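Local atomic coordinates of malate dehydrogenase (Pyrococcus horikoshii, PDB entry 1V9N), a protein that catalyses the reversible, NAD-dependent oxidation of (S)-malate to oxaloacetate as a homodimer of the LDH2/MDH2 oxidoreductase family. Residues K61-G66 / S125-I130. Sequence-based numbering, arbitrary orientation.
Sequences KRYVDG and SNHYGI. With NDP (NADPH dihydro-nicotinamide-adenine-dinucleotide phosphate), chain B.
R62 leaves its helix with CG anti to the backbone N and stays extended as far as NE, which lays its guanidinium across CB and the near end of the imidazole of H127. H127, whose CB already points at the helix, holds its own CG anti to the backbone N (chi1 180°), and this extends the imidazole toward R62 and Y63. The two flat groups stack with their planes 23° apart, but with an offset: CB of H127 lies over the middle of the guanidinium, while NH1 of R62 sits above the rim of the imidazole, 3.4 Å from CD2 of H127. NE of R62 is tied to T271 OG1, which helps fix how the guanidinium lies on the ring. Y63 meets the same imidazole at its edge. Its OH lies in the ring plane of H127, 2.6 Å from ND1, in a hydrogen bond in which either atom may be the donor; the two rings approach along their rims, with their planes inclined to each other. The helix 60-69 thus reaches with two successive residues into the loop between strand 117-125 and helix 132-139, a loop that lines the cofactor pocket of this LDH2/MDH2-family enzyme. On the cofactor side the carboxamide nitrogen N7N of NADPH donates to the backbone O of G129 at 3.0 Å, with an N-H...O angle of 155°, and passes 3.2 Å from NE2 of H127. An alanine in place of H127 would probably leave the hydroxyl of Y63 with little more than its weak bond to Q98 and the guanidinium of R62 without the ring it lies on, opening a gap beside the nicotinamide carboxamide. The ring of H55 also meets that of H127, and L44 of helix 34-49 packs on Y63.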
ATOM      1  N   LYS A  61     -11.767  19.963  19.309  1.00 25.88           N
ATOM      2  CA  LYS A  61     -13.090  20.562  19.146  1.00 27.56           C
ATOM      3  C   LYS A  61     -14.019  19.638  18.358  1.00 27.24           C
ATOM      4  O   LYS A  61     -15.235  19.651  18.555  1.00 28.11           O
ATOM      5  CB  LYS A  61     -12.977  21.910  18.435  1.00 28.76           C
ATOM      6  CG  LYS A  61     -12.479  21.819  17.005  1.00 33.45           C
ATOM      7  CD  LYS A  61     -12.462  23.189  16.340  1.00 35.91           C
ATOM      8  CE  LYS A  61     -12.031  23.084  14.884  1.00 37.67           C
ATOM      9  NZ  LYS A  61     -12.064  24.403  14.196  1.00 39.41           N
ATOM     10  N   ARG A  62     -13.435  18.840  17.466  1.00 25.11           N
ATOM     11  CA  ARG A  62     -14.189  17.898  16.649  1.00 26.06           C
ATOM     12  C   ARG A  62     -14.791  16.804  17.525  1.00 24.73           C
ATOM     13  O   ARG A  62     -15.967  16.461  17.391  1.00 23.36           O
ATOM     14  CB  ARG A  62     -13.272  17.267  15.593  1.00 28.20           C
ATOM     15  CG  ARG A  62     -13.918  16.148  14.784  1.00 31.30           C
ATOM     16  CD  ARG A  62     -12.954  15.552  13.752  1.00 30.68           C
ATOM     17  NE  ARG A  62     -13.652  14.682  12.813  1.00 31.99           N
ATOM     18  CZ  ARG A  62     -13.154  14.266  11.651  1.00 36.31           C
ATOM     19  NH1 ARG A  62     -11.936  14.639  11.271  1.00 38.54           N
ATOM     20  NH2 ARG A  62     -13.884  13.488  10.860  1.00 33.25           N
ATOM     21  N   TYR A  63     -13.979  16.255  18.422  1.00 23.61           N
ATOM     22  CA  TYR A  63     -14.448  15.200  19.309  1.00 23.32           C
ATOM     23  C   TYR A  63     -15.401  15.747  20.356  1.00 21.38           C
ATOM     24  O   TYR A  63     -16.373  15.085  20.716  1.00 22.05           O
ATOM     25  CB  TYR A  63     -13.261  14.497  19.975  1.00 24.38           C
ATOM     26  CG  TYR A  63     -12.255  13.965  18.979  1.00 28.14           C
ATOM     27  CD1 TYR A  63     -12.672  13.278  17.838  1.00 28.79           C
ATOM     28  CD2 TYR A  63     -10.889  14.157  19.167  1.00 30.43           C
ATOM     29  CE1 TYR A  63     -11.752  12.798  16.909  1.00 29.66           C
ATOM     30  CE2 TYR A  63      -9.960  13.678  18.243  1.00 30.90           C
ATOM     31  CZ  TYR A  63     -10.399  13.000  17.119  1.00 30.52           C
ATOM     32  OH  TYR A  63      -9.480  12.517  16.214  1.00 32.56           O
ATOM     33  N   VAL A  64     -15.120  16.950  20.849  1.00 21.07           N
ATOM     34  CA  VAL A  64     -15.984  17.591  21.839  1.00 21.36           C
ATOM     35  C   VAL A  64     -17.387  17.760  21.256  1.00 21.32           C
ATOM     36  O   VAL A  64     -18.372  17.372  21.873  1.00 21.26           O
ATOM     37  CB  VAL A  64     -15.452  18.990  22.246  1.00 20.18           C
ATOM     38  CG1 VAL A  64     -16.530  19.762  23.009  1.00 20.08           C
ATOM     39  CG2 VAL A  64     -14.207  18.842  23.109  1.00 18.86           C
ATOM     40  N   ASP A  65     -17.472  18.338  20.061  1.00 22.51           N
ATOM     41  CA  ASP A  65     -18.770  18.544  19.421  1.00 23.29           C
ATOM     42  C   ASP A  65     -19.491  17.218  19.189  1.00 22.06           C
ATOM     43  O   ASP A  65     -20.706  17.130  19.345  1.00 20.75           O
ATOM     44  CB  ASP A  65     -18.608  19.275  18.087  1.00 25.11           C
ATOM     45  CG  ASP A  65     -18.167  20.718  18.262  1.00 31.22           C
ATOM     46  OD1 ASP A  65     -18.442  21.300  19.337  1.00 32.08           O
ATOM     47  OD2 ASP A  65     -17.559  21.276  17.322  1.00 32.78           O
ATOM     48  N   GLY A  66     -18.735  16.193  18.811  1.00 21.96           N
ATOM     49  CA  GLY A  66     -19.336  14.893  18.572  1.00 21.59           C
ATOM     50  C   GLY A  66     -19.901  14.298  19.846  1.00 18.17           C
ATOM     51  O   GLY A  66     -20.939  13.646  19.830  1.00 21.29           O
ATOM     52  N   SER A 125     -17.319   3.081  13.500  1.00 17.02           N
ATOM     53  CA  SER A 125     -16.401   3.763  14.400  1.00 16.94           C
ATOM     54  C   SER A 125     -16.386   5.266  14.070  1.00 18.37           C
ATOM     55  O   SER A 125     -17.280   5.770  13.389  1.00 17.35           O
ATOM     56  CB  SER A 125     -14.998   3.164  14.249  1.00 18.86           C
ATOM     57  OG  SER A 125     -14.076   3.748  15.156  1.00 17.55           O
ATOM     58  N   ASN A 126     -15.366   5.970  14.550  1.00 17.87           N
ATOM     59  CA  ASN A 126     -15.226   7.405  14.324  1.00 16.52           C
ATOM     60  C   ASN A 126     -13.775   7.738  13.988  1.00 17.48           C
ATOM     61  O   ASN A 126     -12.914   6.866  14.043  1.00 16.70           O
ATOM     62  CB  ASN A 126     -15.673   8.178  15.579  1.00 15.72           C
ATOM     63  CG  ASN A 126     -17.170   8.438  15.600  1.00 15.90           C
ATOM     64  OD1 ASN A 126     -17.680   9.214  14.786  1.00 14.37           O
ATOM     65  ND2 ASN A 126     -17.883   7.782  16.516  1.00 10.23           N
ATOM     66  N   HIS A 127     -13.507   8.996  13.644  1.00 17.35           N
ATOM     67  CA  HIS A 127     -12.152   9.427  13.289  1.00 17.51           C
ATOM     68  C   HIS A 127     -11.172   8.996  14.377  1.00 16.57           C
ATOM     69  O   HIS A 127     -11.376   9.312  15.547  1.00 18.28           O
ATOM     70  CB  HIS A 127     -12.132  10.948  13.119  1.00 20.41           C
ATOM     71  CG  HIS A 127     -10.789  11.508  12.762  1.00 20.55           C
ATOM     72  ND1 HIS A 127      -9.899  11.968  13.708  1.00 21.37           N
ATOM     73  CD2 HIS A 127     -10.197  11.702  11.561  1.00 20.48           C
ATOM     74  CE1 HIS A 127      -8.816  12.425  13.104  1.00 22.24           C
ATOM     75  NE2 HIS A 127      -8.972  12.275  11.802  1.00 20.30           N
ATOM     76  N   TYR A 128     -10.111   8.281  14.006  1.00 13.20           N
ATOM     77  CA  TYR A 128      -9.169   7.819  15.022  1.00 15.14           C
ATOM     78  C   TYR A 128      -7.780   8.460  15.078  1.00 15.90           C
ATOM     79  O   TYR A 128      -6.848   7.880  15.626  1.00 15.71           O
ATOM     80  CB  TYR A 128      -9.046   6.283  14.973  1.00 12.14           C
ATOM     81  CG  TYR A 128      -8.223   5.650  13.847  1.00 13.28           C
ATOM     82  CD1 TYR A 128      -7.434   6.416  12.981  1.00 12.92           C
ATOM     83  CD2 TYR A 128      -8.174   4.256  13.712  1.00 12.22           C
ATOM     84  CE1 TYR A 128      -6.609   5.808  12.016  1.00 14.38           C
ATOM     85  CE2 TYR A 128      -7.353   3.644  12.760  1.00 15.15           C
ATOM     86  CZ  TYR A 128      -6.571   4.422  11.919  1.00 14.08           C
ATOM     87  OH  TYR A 128      -5.723   3.807  11.016  1.00 13.58           O
ATOM     88  N   GLY A 129      -7.643   9.660  14.528  1.00 17.48           N
ATOM     89  CA  GLY A 129      -6.352  10.325  14.569  1.00 19.14           C
ATOM     90  C   GLY A 129      -5.333   9.749  13.606  1.00 17.61           C
ATOM     91  O   GLY A 129      -5.693   9.282  12.529  1.00 18.95           O
ATOM     92  N   ILE A 130      -4.057   9.776  13.984  1.00 18.03           N
ATOM     93  CA  ILE A 130      -3.016   9.258  13.099  1.00 18.60           C
ATOM     94  C   ILE A 130      -3.013   7.732  13.059  1.00 17.50           C
ATOM     95  O   ILE A 130      -3.129   7.072  14.091  1.00 16.40           O
ATOM     96  CB  ILE A 130      -1.606   9.775  13.503  1.00 18.81           C
ATOM     97  CG1 ILE A 130      -1.303   9.429  14.957  1.00 20.59           C
ATOM     98  CG2 ILE A 130      -1.527  11.289  13.305  1.00 18.02           C
ATOM     99  CD1 ILE A 130       0.065   9.890  15.403  1.00 23.12           C
TER
HETATM  100  PA  NDP B 401       3.771  13.000   5.477  1.00 27.15           P
HETATM  101  O1A NDP B 401       3.993  13.937   6.552  1.00 29.38           O
HETATM  102  O2A NDP B 401       3.973  13.345   4.027  1.00 28.04           O
HETATM  103  O5B NDP B 401       4.650  11.660   5.829  1.00 28.10           O
HETATM  104  C5B NDP B 401       4.633  10.505   4.970  1.00 26.61           C
HETATM  105  C4B NDP B 401       5.542   9.467   5.656  1.00 25.06           C
HETATM  106  O4B NDP B 401       6.832   9.658   5.048  1.00 26.29           O
HETATM  107  C3B NDP B 401       5.761   9.573   7.140  1.00 25.38           C
HETATM  108  O3B NDP B 401       5.825   8.219   7.680  1.00 21.60           O
HETATM  109  C2B NDP B 401       7.054  10.282   7.338  1.00 23.71           C
HETATM  110  O2B NDP B 401       7.759  10.053   8.570  1.00 23.34           O
HETATM  111  C1B NDP B 401       7.780   9.892   6.088  1.00 25.55           C
HETATM  112  N9A NDP B 401       8.706  10.924   5.545  1.00 29.54           N
HETATM  113  C8A NDP B 401       8.553  12.339   5.493  1.00 29.06           C
HETATM  114  N7A NDP B 401       9.586  12.903   4.911  1.00 30.72           N
HETATM  115  C5A NDP B 401      10.438  11.895   4.564  1.00 30.65           C
HETATM  116  C6A NDP B 401      11.709  11.826   3.907  1.00 31.23           C
HETATM  117  N6A NDP B 401      12.307  12.944   3.482  1.00 31.29           N
HETATM  118  N1A NDP B 401      12.314  10.604   3.709  1.00 30.98           N
HETATM  119  C2A NDP B 401      11.707   9.450   4.138  1.00 29.37           C
HETATM  120  N3A NDP B 401      10.511   9.409   4.761  1.00 28.90           N
HETATM  121  C4A NDP B 401       9.921  10.675   4.947  1.00 30.06           C
HETATM  122  O3  NDP B 401       2.360  12.310   5.538  1.00 29.05           O
HETATM  123  PN  NDP B 401       0.832  12.714   5.409  1.00 28.90           P
HETATM  124  O1N NDP B 401       0.327  11.948   4.273  1.00 27.75           O
HETATM  125  O2N NDP B 401       0.891  14.210   5.275  1.00 31.25           O
HETATM  126  O5D NDP B 401       0.270  12.229   6.816  1.00 27.80           O
HETATM  127  C5D NDP B 401      -0.630  13.037   7.626  1.00 29.72           C
HETATM  128  C4D NDP B 401      -1.011  12.277   8.953  1.00 28.48           C
HETATM  129  O4D NDP B 401      -2.425  12.301   9.040  1.00 29.86           O
HETATM  130  C3D NDP B 401      -0.621  10.780   9.046  1.00 27.84           C
HETATM  131  O3D NDP B 401      -0.128  10.532  10.369  1.00 27.28           O
HETATM  132  C2D NDP B 401      -1.885  10.010   8.707  1.00 27.69           C
HETATM  133  O2D NDP B 401      -1.901   8.740   9.325  1.00 24.57           O
HETATM  134  C1D NDP B 401      -2.976  10.993   9.204  1.00 27.73           C
HETATM  135  N1N NDP B 401      -4.256  10.917   8.450  1.00 25.33           N
HETATM  136  C2N NDP B 401      -5.392  10.465   9.178  1.00 24.99           C
HETATM  137  C3N NDP B 401      -6.651  10.397   8.450  1.00 25.12           C
HETATM  138  C7N NDP B 401      -7.862   9.949   9.147  1.00 24.05           C
HETATM  139  O7N NDP B 401      -8.968   9.871   8.599  1.00 24.91           O
HETATM  140  N7N NDP B 401      -7.808   9.591  10.459  1.00 24.05           N
HETATM  141  C4N NDP B 401      -6.664  10.786   7.076  1.00 27.27           C
HETATM  142  C5N NDP B 401      -5.540  11.218   6.384  1.00 26.71           C
HETATM  143  C6N NDP B 401      -4.329  11.291   7.070  1.00 26.04           C
HETATM  144  P2B NDP B 401       7.776  10.999   9.803  1.00 26.07           P
HETATM  145  O1X NDP B 401       9.189  10.948  10.211  1.00 25.43           O
HETATM  146  O2X NDP B 401       6.877  10.461  10.870  1.00 24.13           O
HETATM  147  O3X NDP B 401       7.349  12.402   9.384  1.00 24.43           O